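Local atomic coordinates of endoglucanase A (Clostridium acetobutylicum, PDB entry 3IK2), a protein that probably hydrolyses internal beta-1,4-glycosidic bonds of cellulose and related glucans, as an endoglucanase of glycoside hydrolase family 44. Residues Y21-D26 / A30-R35; N50-G55 / N64-L69; V83-H88 / V156-N161; V211-K214 / E220-G223. One frame throughout, in Å; residues are numbered along the deposited sequence.

Contact 1 of 4, residues Y21-D26 / A30-R35; sequences YGTNQD and AKVTAR
Thr23 and Arg35 pair as neighbours in two parallel strands, their CA atoms 5.0 Å apart, and the loop ahead of this pair is tied in by Thr33 N, which donates to Tyr21 O over 3.0 Å. Thr23 N reaches Ala34 O at 2.8 Å, although the position of that oxygen is less certain. Towards the same strand, Thr23 O receives a CH...O contact from Arg35 CA at 3.1 Å, and the backbone of Thr23 also pairs with that of Arg36.

The side-chain link at the end of the pair is ionic. Arg35 approaches Asp26 side-on: NE meets OD1 of Asp26 at 2.9 Å in a nearly straight bond (172°), while NH2 meets OD2. Each carboxylate oxygen uses its syn lone pair, and the two flat groups lie only 9° apart, so the pair of bonds fixes both rotations at once. A bend at chi3 of Arg35 (80°) brings the guanidinium round to this position. Lys90 adds a second positive partner at Asp26 OD2, and Arg35 NH1 bonds to Ser91 OG and Phe87 O. Closer to the backbone, Thr23 CG2 rests on Val32 CG1 at 3.8 Å. Tyr21 and Thr33 run alongside each other, with Thr33 OG1 at the ring edge; that hydroxyl bonds to Pro18 O.

These are the first two strands of the eight-stranded barrel, joined by a short connection without the usual helix. Strand 379-384 closes the barrel beside 22-23, strand 99-103 flanks 34-37, and Arg35 points out to helix 82-93.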
loop_
_atom_site.group_PDB
_atom_site.type_symbol
_atom_site.label_atom_id
_atom_site.label_comp_id
_atom_site.label_asym_id
_atom_site.label_seq_id
_atom_site.Cartn_x
_atom_site.Cartn_y
_atom_site.Cartn_z
ATOM N N TYR A 21 -5.645 3.559 4.249
ATOM C CA TYR A 21 -5.976 2.565 5.303
ATOM C C TYR A 21 -6.459 1.255 4.664
ATOM O O TYR A 21 -7.440 0.663 5.092
ATOM C CB TYR A 21 -7.055 3.106 6.270
ATOM C CG TYR A 21 -6.751 4.486 6.841
ATOM C CD1 TYR A 21 -7.370 5.627 6.320
ATOM C CD2 TYR A 21 -5.851 4.639 7.911
ATOM C CE1 TYR A 21 -7.076 6.901 6.828
ATOM C CE2 TYR A 21 -5.564 5.899 8.447
ATOM C CZ TYR A 21 -6.180 7.018 7.897
ATOM O OH TYR A 21 -5.886 8.250 8.410
ATOM N N GLY A 22 -5.759 0.819 3.628
ATOM C CA GLY A 22 -6.206 -0.308 2.829
ATOM C C GLY A 22 -5.465 -1.588 3.156
ATOM O O GLY A 22 -4.457 -1.593 3.900
ATOM N N THR A 23 -5.963 -2.686 2.597
ATOM C CA THR A 23 -5.318 -3.980 2.763
ATOM C C THR A 23 -5.367 -4.842 1.484
ATOM O O THR A 23 -6.233 -4.627 0.632
ATOM C CB THR A 23 -5.913 -4.726 3.982
ATOM O OG1 THR A 23 -5.066 -5.840 4.327
ATOM C CG2 THR A 23 -7.374 -5.174 3.684
ATOM N N ASN A 24 -4.427 -5.791 1.379
ATOM C CA ASN A 24 -4.420 -6.902 0.398
ATOM C C ASN A 24 -5.116 -8.156 0.964
ATOM O O ASN A 24 -5.445 -9.080 0.216
ATOM C CB ASN A 24 -2.989 -7.346 0.079
ATOM C CG ASN A 24 -2.245 -6.397 -0.845
ATOM O OD1 ASN A 24 -2.400 -6.529 -2.083
ATOM N ND2 ASN A 24 -1.456 -5.570 -0.329
ATOM N N GLN A 25 -5.281 -8.185 2.291
ATOM C CA GLN A 25 -5.840 -9.325 2.999
ATOM C C GLN A 25 -6.838 -8.809 4.000
ATOM O O GLN A 25 -6.518 -7.953 4.818
ATOM C CB GLN A 25 -4.756 -10.203 3.703
ATOM C CG GLN A 25 -3.889 -11.075 2.750
ATOM C CD GLN A 25 -2.755 -10.278 2.123
ATOM O OE1 GLN A 25 -2.290 -9.287 2.693
ATOM N NE2 GLN A 25 -2.338 -10.676 0.925
ATOM N N ASP A 26 -8.055 -9.343 3.935
ATOM C CA ASP A 26 -9.078 -8.968 4.902
ATOM C C ASP A 26 -8.748 -9.309 6.357
ATOM O O ASP A 26 -8.193 -10.342 6.646
ATOM C CB ASP A 26 -10.435 -9.543 4.509
ATOM C CG ASP A 26 -11.021 -8.827 3.311
ATOM O OD1 ASP A 26 -10.879 -7.566 3.221
ATOM O OD2 ASP A 26 -11.577 -9.532 2.448
ATOM N N ALA A 30 -10.998 -5.321 11.636
ATOM C CA ALA A 30 -10.317 -4.048 11.469
ATOM C C ALA A 30 -10.892 -3.300 10.282
ATOM O O ALA A 30 -11.053 -3.866 9.184
ATOM C CB ALA A 30 -8.827 -4.233 11.313
ATOM N N LYS A 31 -11.215 -2.028 10.546
ATOM C CA LYS A 31 -11.728 -1.071 9.557
ATOM C C LYS A 31 -10.731 -0.730 8.446
ATOM O O LYS A 31 -9.667 -0.126 8.697
ATOM C CB LYS A 31 -12.153 0.234 10.273
ATOM C CG LYS A 31 -12.870 1.235 9.355
ATOM C CD LYS A 31 -14.183 0.680 8.892
ATOM C CE LYS A 31 -14.717 1.428 7.704
ATOM N NZ LYS A 31 -15.454 2.618 8.129
ATOM N N VAL A 32 -11.085 -1.065 7.207
ATOM C CA VAL A 32 -10.275 -0.622 6.058
ATOM C C VAL A 32 -11.040 0.251 5.079
ATOM O O VAL A 32 -12.257 0.223 5.051
ATOM C CB VAL A 32 -9.595 -1.807 5.302
ATOM C CG1 VAL A 32 -8.631 -2.569 6.223
ATOM C CG2 VAL A 32 -10.647 -2.715 4.667
ATOM N N THR A 33 -10.305 1.016 4.266
ATOM C CA THR A 33 -10.906 1.957 3.335
ATOM C C THR A 33 -10.490 1.686 1.882
ATOM O O THR A 33 -10.909 2.418 0.984
ATOM C CB THR A 33 -10.516 3.420 3.648
ATOM O OG1 THR A 33 -9.096 3.583 3.480
ATOM C CG2 THR A 33 -10.952 3.858 5.078
ATOM N N ALA A 34 -9.672 0.650 1.666
ATOM C CA ALA A 34 -9.155 0.292 0.334
ATOM C C ALA A 34 -8.741 -1.161 0.338
ATOM O O ALA A 34 -8.271 -1.680 1.362
ATOM C CB ALA A 34 -7.980 1.150 -0.071
ATOM N N ARG A 35 -8.953 -1.823 -0.796
ATOM C CA ARG A 35 -8.541 -3.221 -0.948
ATOM C C ARG A 35 -7.874 -3.454 -2.307
ATOM O O ARG A 35 -8.278 -2.856 -3.303
ATOM C CB ARG A 35 -9.735 -4.176 -0.707
ATOM C CG ARG A 35 -10.258 -4.183 0.745
ATOM C CD ARG A 35 -11.661 -4.806 0.808
ATOM N NE ARG A 35 -11.665 -6.287 0.784
ATOM C CZ ARG A 35 -12.096 -7.040 -0.237
ATOM N NH1 ARG A 35 -12.591 -6.484 -1.335
ATOM N NH2 ARG A 35 -12.065 -8.366 -0.146
#

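Contact 2 of 4, residues N50-G55 / N64-L69; sequences NDSNAG and NYWLTL
Asn50 and Leu67 make the direct apolar touch here, their side chains crossing at about a right angle with Asn50 CB against Leu67 CD2 at 3.5 Å. With CG of Asn50 anti to its own carbonyl carbon (chi1 -57°), the amide extends past the leucine, whose CD2 also lies 3.8 Å from Asn50 CG. The second approach is looser: Ser52 OG comes to 4.1 Å from Trp66 CB and lies obliquely to the indole.

One water bridges the two backbones and the Ser52 hydroxyl. It donates to Asn50 O, accepts from Ser52 OG at 2.7 Å, and accepts from Trp66 N at 3.2 Å. Trp66 is in the first turn of helix 65-69, where backbone N-H groups lack an earlier carbonyl, so the water supplies an acceptor; Asp63 OD1 does the same for Tyr65 N.

A second shell holds the first in place. Both ends of the Asn50 amide are engaged: OD1 accepts from Tyr45 OH and Val83 N, while ND2 donates to Glu79 O and Tyr77 O. Arg41 NH1 donates to Ser52 OG, and the Trp66 indole meets the ring of Tyr70 edge-to-face. Farther along, Asn53 OD1 takes the N-H of Gly55 at 2.9 Å, and Asn53 ND2 bonds to Ser62 OG.

The bond from Gly55 N to Asn53 OD1 makes an Asx turn, placed where strand 52-53 ends in a short antiparallel pair whose strands are joined by a long loop; the partner strand 61-63 runs directly into helix 65-69. Such an elaboration between strand 34-37 and helix 82-93 is an extended beta-to-alpha loop of a TIM barrel.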
loop_
_atom_site.group_PDB
_atom_site.type_symbol
_atom_site.label_atom_id
_atom_site.label_comp_id
_atom_site.label_asym_id
_atom_site.label_seq_id
_atom_site.Cartn_x
_atom_site.Cartn_y
_atom_site.Cartn_z
ATOM N N ASN A 50 -10.000 -18.345 -14.501
ATOM C CA ASN A 50 -9.583 -18.127 -13.116
ATOM C C ASN A 50 -8.366 -18.943 -12.633
ATOM O O ASN A 50 -8.021 -18.905 -11.435
ATOM C CB ASN A 50 -10.764 -18.209 -12.135
ATOM C CG ASN A 50 -11.853 -17.240 -12.479
ATOM O OD1 ASN A 50 -11.742 -16.041 -12.225
ATOM N ND2 ASN A 50 -12.912 -17.749 -13.098
ATOM N N ASP A 51 -7.761 -19.697 -13.557
ATOM C CA ASP A 51 -6.496 -20.365 -13.305
ATOM C C ASP A 51 -5.371 -19.375 -13.059
ATOM O O ASP A 51 -5.367 -18.244 -13.572
ATOM C CB ASP A 51 -6.115 -21.299 -14.477
ATOM C CG ASP A 51 -7.129 -22.413 -14.684
ATOM O OD1 ASP A 51 -7.963 -22.621 -13.781
ATOM O OD2 ASP A 51 -7.098 -23.076 -15.737
ATOM N N SER A 52 -4.410 -19.797 -12.253
ATOM C CA SER A 52 -3.239 -18.963 -12.010
ATOM C C SER A 52 -2.053 -19.867 -11.677
ATOM O O SER A 52 -2.208 -21.081 -11.472
ATOM C CB SER A 52 -3.531 -17.895 -10.937
ATOM O OG SER A 52 -3.830 -18.459 -9.647
ATOM N N ASN A 53 -0.864 -19.270 -11.620
ATOM C CA ASN A 53 0.346 -19.994 -11.327
ATOM C C ASN A 53 1.134 -19.309 -10.199
ATOM O O ASN A 53 1.349 -18.082 -10.215
ATOM C CB ASN A 53 1.167 -20.172 -12.615
ATOM C CG ASN A 53 2.322 -21.179 -12.466
ATOM O OD1 ASN A 53 3.350 -20.871 -11.874
ATOM N ND2 ASN A 53 2.157 -22.371 -13.041
ATOM N N ALA A 54 1.539 -20.114 -9.215
ATOM C CA ALA A 54 2.271 -19.633 -8.038
ATOM C C ALA A 54 3.664 -19.092 -8.362
ATOM O O ALA A 54 4.224 -18.321 -7.567
ATOM C CB ALA A 54 2.373 -20.737 -6.947
ATOM N N GLY A 55 4.218 -19.480 -9.513
ATOM C CA GLY A 55 5.610 -19.159 -9.809
ATOM C C GLY A 55 6.494 -19.810 -8.751
ATOM O O GLY A 55 6.135 -20.827 -8.135
ATOM N N ASN A 64 -6.195 -23.761 -8.807
ATOM C CA ASN A 64 -7.392 -22.974 -8.547
ATOM C C ASN A 64 -7.222 -22.073 -7.305
ATOM O O ASN A 64 -8.204 -21.677 -6.698
ATOM C CB ASN A 64 -8.587 -23.912 -8.320
ATOM C CG ASN A 64 -8.448 -24.744 -7.019
ATOM O OD1 ASN A 64 -7.441 -24.669 -6.316
ATOM N ND2 ASN A 64 -9.466 -25.526 -6.708
ATOM N N TYR A 65 -5.983 -21.748 -6.948
ATOM C CA TYR A 65 -5.686 -21.034 -5.698
ATOM C C TYR A 65 -6.509 -19.744 -5.524
ATOM O O TYR A 65 -7.076 -19.481 -4.458
ATOM C CB TYR A 65 -4.178 -20.732 -5.600
ATOM C CG TYR A 65 -3.799 -19.896 -4.384
ATOM C CD1 TYR A 65 -3.713 -20.473 -3.117
ATOM C CD2 TYR A 65 -3.511 -18.519 -4.514
ATOM C CE1 TYR A 65 -3.366 -19.699 -1.988
ATOM C CE2 TYR A 65 -3.178 -17.741 -3.414
ATOM C CZ TYR A 65 -3.113 -18.333 -2.149
ATOM O OH TYR A 65 -2.772 -17.566 -1.052
ATOM N N TRP A 66 -6.575 -18.934 -6.578
ATOM C CA TRP A 66 -7.324 -17.686 -6.464
ATOM C C TRP A 66 -8.856 -17.894 -6.338
ATOM O O TRP A 66 -9.520 -17.139 -5.613
ATOM C CB TRP A 66 -6.894 -16.645 -7.528
ATOM C CG TRP A 66 -5.926 -15.612 -6.948
ATOM C CD1 TRP A 66 -5.256 -15.709 -5.751
ATOM C CD2 TRP A 66 -5.511 -14.358 -7.538
ATOM N NE1 TRP A 66 -4.473 -14.597 -5.557
ATOM C CE2 TRP A 66 -4.602 -13.755 -6.634
ATOM C CE3 TRP A 66 -5.809 -13.699 -8.742
ATOM C CZ2 TRP A 66 -3.977 -12.498 -6.890
ATOM C CZ3 TRP A 66 -5.194 -12.441 -8.999
ATOM C CH2 TRP A 66 -4.280 -11.866 -8.077
ATOM N N LEU A 67 -9.393 -18.924 -6.996
ATOM C CA LEU A 67 -10.798 -19.333 -6.775
ATOM C C LEU A 67 -11.119 -19.637 -5.302
ATOM O O LEU A 67 -12.138 -19.200 -4.798
ATOM C CB LEU A 67 -11.189 -20.528 -7.671
ATOM C CG LEU A 67 -11.318 -20.222 -9.170
ATOM C CD1 LEU A 67 -11.316 -21.502 -9.986
ATOM C CD2 LEU A 67 -12.601 -19.461 -9.446
ATOM N N THR A 68 -10.231 -20.365 -4.615
ATOM C CA THR A 68 -10.457 -20.692 -3.201
ATOM C C THR A 68 -10.211 -19.511 -2.256
ATOM O O THR A 68 -11.032 -19.249 -1.393
ATOM C CB THR A 68 -9.689 -22.000 -2.744
ATOM O OG1 THR A 68 -8.263 -21.784 -2.743
ATOM C CG2 THR A 68 -10.022 -23.163 -3.684
ATOM N N LEU A 69 -9.098 -18.792 -2.446
ATOM C CA LEU A 69 -8.749 -17.620 -1.667
ATOM C C LEU A 69 -9.850 -16.556 -1.650
ATOM O O LEU A 69 -10.097 -15.913 -0.616
ATOM C CB LEU A 69 -7.405 -17.020 -2.143
ATOM C CG LEU A 69 -6.815 -15.877 -1.301
ATOM C CD1 LEU A 69 -6.475 -16.364 0.117
ATOM C CD2 LEU A 69 -5.600 -15.171 -1.954
HETATM O O HOH W 1 -6.281 -19.582 -9.707
#

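Contact 3 of 4, residues V83-H88 / V156-N161; sequences VYTAFH and VNYLVN. With ACT (acetate ion), chain I.
Thr85 presents its methyl to the rim of Tyr158: CG2 lies in the plane of the ring, 3.9 Å from CE2, and the two side chains cross at about a right angle. The phenol is thus met at its edge and not across a face. The same methyl has a second neighbour, Leu159 CD2 at 4.0 Å. With its CG anti to the carbonyl carbon and chi2 extended (167°), Leu159 brings CD2 against both Tyr84 CB and Thr85 CG2.

Polar groups follow the division of the threonine branches. With chi1 at 67°, Thr85 OG1 turns away from the leucine and donates to a water at 2.7 Å, and Tyr158 OH donates to that water at 2.9 Å; OG1 also makes a weak hydrogen bond with Ala81 O. A methyl contact at the ring edge and a water bridge at the hydroxyls therefore link the same two residues. The far side of helix 156-161 carries an acetate, probably from the crystallisation liquor: Asn157 ND2 donates to atom O of the acetate at 3.0 Å along a nearly straight bond.

The helix segments run 37° apart and come no nearer than 11.3 Å between axes, a wide separation spanned by few side chains. They belong to helices 82-93 and 152-163, successive members of the barrel's outer layer. Tyr84 turns inward, bonding through OH to Thr102 O, stacking on Tyr45 and meeting Phe155 edge-to-face. Val83, Tyr84 and Phe87 lie against Ile37 of strand 34-37, whereas Val156 lies against Leu103 of strand 99-103.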
loop_
_atom_site.group_PDB
_atom_site.type_symbol
_atom_site.label_atom_id
_atom_site.label_comp_id
_atom_site.label_asym_id
_atom_site.label_seq_id
_atom_site.Cartn_x
_atom_site.Cartn_y
_atom_site.Cartn_z
ATOM N N VAL A 83 -13.180 -14.423 -9.768
ATOM C CA VAL A 83 -12.293 -14.087 -8.672
ATOM C C VAL A 83 -12.374 -12.569 -8.368
ATOM O O VAL A 83 -12.538 -12.159 -7.212
ATOM C CB VAL A 83 -10.823 -14.546 -8.981
ATOM C CG1 VAL A 83 -9.795 -13.905 -8.020
ATOM C CG2 VAL A 83 -10.683 -16.102 -8.999
ATOM N N TYR A 84 -12.261 -11.753 -9.419
ATOM C CA TYR A 84 -12.317 -10.276 -9.324
ATOM C C TYR A 84 -13.717 -9.753 -8.984
ATOM O O TYR A 84 -13.861 -8.769 -8.250
ATOM C CB TYR A 84 -11.787 -9.627 -10.613
ATOM C CG TYR A 84 -10.268 -9.666 -10.755
ATOM C CD1 TYR A 84 -9.565 -8.530 -11.140
ATOM C CD2 TYR A 84 -9.542 -10.833 -10.508
ATOM C CE1 TYR A 84 -8.193 -8.550 -11.290
ATOM C CE2 TYR A 84 -8.167 -10.860 -10.634
ATOM C CZ TYR A 84 -7.501 -9.712 -11.032
ATOM O OH TYR A 84 -6.139 -9.729 -11.188
ATOM N N THR A 85 -14.757 -10.385 -9.520
ATOM C CA THR A 85 -16.097 -9.974 -9.126
ATOM C C THR A 85 -16.443 -10.386 -7.674
ATOM O O THR A 85 -17.053 -9.614 -6.934
ATOM C CB THR A 85 -17.182 -10.280 -10.218
ATOM O OG1 THR A 85 -17.356 -11.689 -10.385
ATOM C CG2 THR A 85 -16.764 -9.670 -11.575
ATOM N N ALA A 86 -15.984 -11.545 -7.216
ATOM C CA ALA A 86 -16.160 -11.869 -5.791
ATOM C C ALA A 86 -15.436 -10.804 -4.944
ATOM O O ALA A 86 -16.006 -10.259 -4.000
ATOM C CB ALA A 86 -15.637 -13.275 -5.464
ATOM N N PHE A 87 -14.179 -10.527 -5.306
ATOM C CA PHE A 87 -13.382 -9.479 -4.661
ATOM C C PHE A 87 -14.079 -8.103 -4.620
ATOM O O PHE A 87 -14.295 -7.549 -3.541
ATOM C CB PHE A 87 -11.984 -9.372 -5.287
ATOM C CG PHE A 87 -11.154 -8.273 -4.701
ATOM C CD1 PHE A 87 -10.501 -8.451 -3.496
ATOM C CD2 PHE A 87 -11.016 -7.045 -5.371
ATOM C CE1 PHE A 87 -9.738 -7.414 -2.949
ATOM C CE2 PHE A 87 -10.258 -5.998 -4.812
ATOM C CZ PHE A 87 -9.624 -6.200 -3.607
ATOM N N HIS A 88 -14.427 -7.544 -5.774
ATOM C CA HIS A 88 -15.048 -6.203 -5.777
ATOM C C HIS A 88 -16.446 -6.174 -5.164
ATOM O O HIS A 88 -16.843 -5.168 -4.582
ATOM C CB HIS A 88 -15.056 -5.550 -7.164
ATOM C CG HIS A 88 -15.510 -4.113 -7.136
ATOM N ND1 HIS A 88 -14.906 -3.157 -6.351
ATOM C CD2 HIS A 88 -16.503 -3.475 -7.799
ATOM C CE1 HIS A 88 -15.520 -1.999 -6.511
ATOM N NE2 HIS A 88 -16.486 -2.162 -7.398
ATOM N N VAL A 156 -11.179 -5.699 -18.870
ATOM C CA VAL A 156 -11.560 -4.478 -18.178
ATOM C C VAL A 156 -13.010 -4.194 -18.573
ATOM O O VAL A 156 -13.848 -3.879 -17.718
ATOM C CB VAL A 156 -10.644 -3.280 -18.580
ATOM C CG1 VAL A 156 -11.038 -2.015 -17.835
ATOM C CG2 VAL A 156 -9.178 -3.586 -18.288
ATOM N N ASN A 157 -13.294 -4.355 -19.863
ATOM C CA ASN A 157 -14.632 -4.152 -20.406
ATOM C C ASN A 157 -15.697 -4.990 -19.660
ATOM O O ASN A 157 -16.766 -4.499 -19.387
ATOM C CB ASN A 157 -14.671 -4.458 -21.917
ATOM C CG ASN A 157 -16.032 -4.149 -22.538
ATOM O OD1 ASN A 157 -16.366 -2.978 -22.783
ATOM N ND2 ASN A 157 -16.830 -5.194 -22.789
ATOM N N TYR A 158 -15.372 -6.237 -19.334
ATOM C CA TYR A 158 -16.255 -7.116 -18.563
ATOM C C TYR A 158 -16.533 -6.510 -17.187
ATOM O O TYR A 158 -17.653 -6.542 -16.700
ATOM C CB TYR A 158 -15.634 -8.522 -18.411
ATOM C CG TYR A 158 -16.483 -9.469 -17.572
ATOM C CD1 TYR A 158 -17.426 -10.301 -18.167
ATOM C CD2 TYR A 158 -16.355 -9.507 -16.187
ATOM C CE1 TYR A 158 -18.219 -11.136 -17.416
ATOM C CE2 TYR A 158 -17.159 -10.317 -15.420
ATOM C CZ TYR A 158 -18.082 -11.136 -16.041
ATOM O OH TYR A 158 -18.857 -11.965 -15.278
ATOM N N LEU A 159 -15.498 -5.955 -16.570
ATOM C CA LEU A 159 -15.600 -5.407 -15.228
ATOM C C LEU A 159 -16.434 -4.131 -15.210
ATOM O O LEU A 159 -17.271 -3.929 -14.331
ATOM C CB LEU A 159 -14.197 -5.186 -14.616
ATOM C CG LEU A 159 -13.358 -6.451 -14.344
ATOM C CD1 LEU A 159 -11.896 -6.085 -14.044
ATOM C CD2 LEU A 159 -13.937 -7.291 -13.190
ATOM N N VAL A 160 -16.205 -3.271 -16.193
ATOM C CA VAL A 160 -16.932 -2.005 -16.319
ATOM C C VAL A 160 -18.392 -2.278 -16.697
ATOM O O VAL A 160 -19.310 -1.581 -16.249
ATOM C CB VAL A 160 -16.240 -1.064 -17.338
ATOM C CG1 VAL A 160 -17.141 0.161 -17.692
ATOM C CG2 VAL A 160 -14.907 -0.614 -16.766
ATOM N N ASN A 161 -18.598 -3.296 -17.525
ATOM C CA ASN A 161 -19.958 -3.707 -17.852
ATOM C C ASN A 161 -20.746 -4.072 -16.591
ATOM O O ASN A 161 -21.915 -3.724 -16.463
ATOM C CB ASN A 161 -19.977 -4.873 -18.849
ATOM C CG ASN A 161 -21.414 -5.467 -19.035
ATOM O OD1 ASN A 161 -21.865 -6.323 -18.247
ATOM N ND2 ASN A 161 -22.111 -5.000 -20.060
HETATM C C ACT I . -20.059 -5.558 -24.299
HETATM O O ACT I . -19.551 -4.515 -23.838
HETATM O OXT ACT I . -19.314 -6.300 -24.993
HETATM C CH3 ACT I . -21.493 -5.898 -24.023
HETATM O O HOH W 2 -17.621 -12.883 -12.765
#

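Contact 4 of 4, residues V211-K214 / E220-G223; sequences VVKK and ETFG
Val212 and Thr221 lie where the end of helix 198-215 passes the start of strand 220-226, their CA atoms 7.5 Å apart and the two segments running in roughly opposite directions. No hydrogen bond joins them directly; the fit is made by side chains. Thr221 CG2 lodges against the isopropyl group of Val212, 3.8 Å from CG1 and 3.9 Å from CB, with the two side chains overlapping side by side and pointing opposite ways. Lys213 crosses the same methyl obliquely with CE at 4.1 Å.

This is the alpha-to-beta return of a TIM barrel, with a short loop taking the chain from an outer helix into the next parallel strand. Alternation along that strand turns Thr221 towards the helix, whereas Phe222 faces the opposite way and meets Phe381 edge-to-face.

The polar ends find partners close by. A bend at chi2 (-55°) swings the Lys213 chain towards the strand, past Thr221, and NZ forms a salt bridge with Asp272 while donating to Ala219 O. Asp272 OD2 also accepts from Thr221 N, so one carboxylate ties the lysine to the strand. The threonine hydroxyl bonds to Leu270 O, and Glu220 bonds to Tyr98 OH and forms a salt bridge with Lys347.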
loop_
_atom_site.group_PDB
_atom_site.type_symbol
_atom_site.label_atom_id
_atom_site.label_comp_id
_atom_site.label_asym_id
_atom_site.label_seq_id
_atom_site.Cartn_x
_atom_site.Cartn_y
_atom_site.Cartn_z
ATOM N N VAL A 211 -4.901 0.786 -22.548
ATOM C CA VAL A 211 -6.104 -0.061 -22.512
ATOM C C VAL A 211 -7.097 0.379 -21.416
ATOM O O VAL A 211 -8.301 0.503 -21.666
ATOM C CB VAL A 211 -5.709 -1.538 -22.313
ATOM C CG1 VAL A 211 -6.895 -2.378 -21.850
ATOM C CG2 VAL A 211 -5.073 -2.084 -23.612
ATOM N N VAL A 212 -6.580 0.614 -20.212
ATOM C CA VAL A 212 -7.397 1.043 -19.092
ATOM C C VAL A 212 -8.153 2.337 -19.423
ATOM O O VAL A 212 -9.367 2.438 -19.196
ATOM C CB VAL A 212 -6.560 1.213 -17.759
ATOM C CG1 VAL A 212 -7.395 1.921 -16.635
ATOM C CG2 VAL A 212 -6.034 -0.137 -17.264
ATOM N N LYS A 213 -7.417 3.311 -19.946
ATOM C CA LYS A 213 -7.976 4.627 -20.258
ATOM C C LYS A 213 -8.966 4.551 -21.362
ATOM O O LYS A 213 -9.945 5.276 -21.338
ATOM C CB LYS A 213 -6.881 5.645 -20.623
ATOM C CG LYS A 213 -5.865 5.916 -19.523
ATOM C CD LYS A 213 -6.515 6.363 -18.225
ATOM C CE LYS A 213 -5.462 6.511 -17.119
ATOM N NZ LYS A 213 -6.030 7.357 -16.056
ATOM N N LYS A 214 -8.715 3.690 -22.348
ATOM C CA LYS A 214 -9.666 3.488 -23.429
ATOM C C LYS A 214 -11.013 2.984 -22.895
ATOM O O LYS A 214 -12.056 3.570 -23.194
ATOM C CB LYS A 214 -9.097 2.548 -24.511
ATOM C CG LYS A 214 -10.125 2.095 -25.522
ATOM C CD LYS A 214 -9.722 0.786 -26.190
ATOM C CE LYS A 214 -9.175 1.036 -27.560
ATOM N NZ LYS A 214 -10.258 1.119 -28.604
ATOM N N GLU A 220 -7.974 4.808 -12.581
ATOM C CA GLU A 220 -6.595 5.201 -12.275
ATOM C C GLU A 220 -5.619 4.037 -12.471
ATOM O O GLU A 220 -5.970 2.861 -12.229
ATOM C CB GLU A 220 -6.512 5.700 -10.840
ATOM C CG GLU A 220 -7.031 7.119 -10.680
ATOM C CD GLU A 220 -7.098 7.536 -9.215
ATOM O OE1 GLU A 220 -6.959 6.665 -8.315
ATOM O OE2 GLU A 220 -7.328 8.734 -8.961
ATOM N N THR A 221 -4.404 4.375 -12.917
ATOM C CA THR A 221 -3.381 3.361 -13.202
ATOM C C THR A 221 -2.252 3.472 -12.218
ATOM O O THR A 221 -1.863 4.582 -11.834
ATOM C CB THR A 221 -2.807 3.457 -14.649
ATOM O OG1 THR A 221 -2.399 4.801 -14.902
ATOM C CG2 THR A 221 -3.862 3.014 -15.662
ATOM N N PHE A 222 -1.759 2.299 -11.813
ATOM C CA PHE A 222 -0.759 2.153 -10.763
ATOM C C PHE A 222 0.364 1.385 -11.417
ATOM O O PHE A 222 0.133 0.257 -11.915
ATOM C CB PHE A 222 -1.305 1.332 -9.560
ATOM C CG PHE A 222 -2.305 2.091 -8.686
ATOM C CD1 PHE A 222 -3.532 2.516 -9.207
ATOM C CD2 PHE A 222 -2.005 2.377 -7.353
ATOM C CE1 PHE A 222 -4.438 3.224 -8.426
ATOM C CE2 PHE A 222 -2.912 3.058 -6.534
ATOM C CZ PHE A 222 -4.139 3.510 -7.074
ATOM N N GLY A 223 1.567 1.988 -11.398
ATOM C CA GLY A 223 2.775 1.384 -11.954
ATOM C C GLY A 223 4.049 1.998 -11.395
ATOM O O GLY A 223 4.015 3.077 -10.820
#

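In the fold
The contacts sample the barrel from its strands to its outer helices and one extended loop. Contact 1 is the most central, strand on strand; contact 4 joins a strand to an outer helix, contact 3 joins helix to helix, and contact 2 belongs to an added strand pair and helix. All are largely buried, yet contacts 2 and 3 each add one bridging water to carbon contacts, whereas contact 1 uses backbone bonds and a salt bridge, and contact 4 packs by methyl groups and the carbon chain of a lysine. Helix 82-93 joins contacts 1, 2 and 3, receiving bonds from the first two. Contacts 1 and 4 share the barrel sheet without touching.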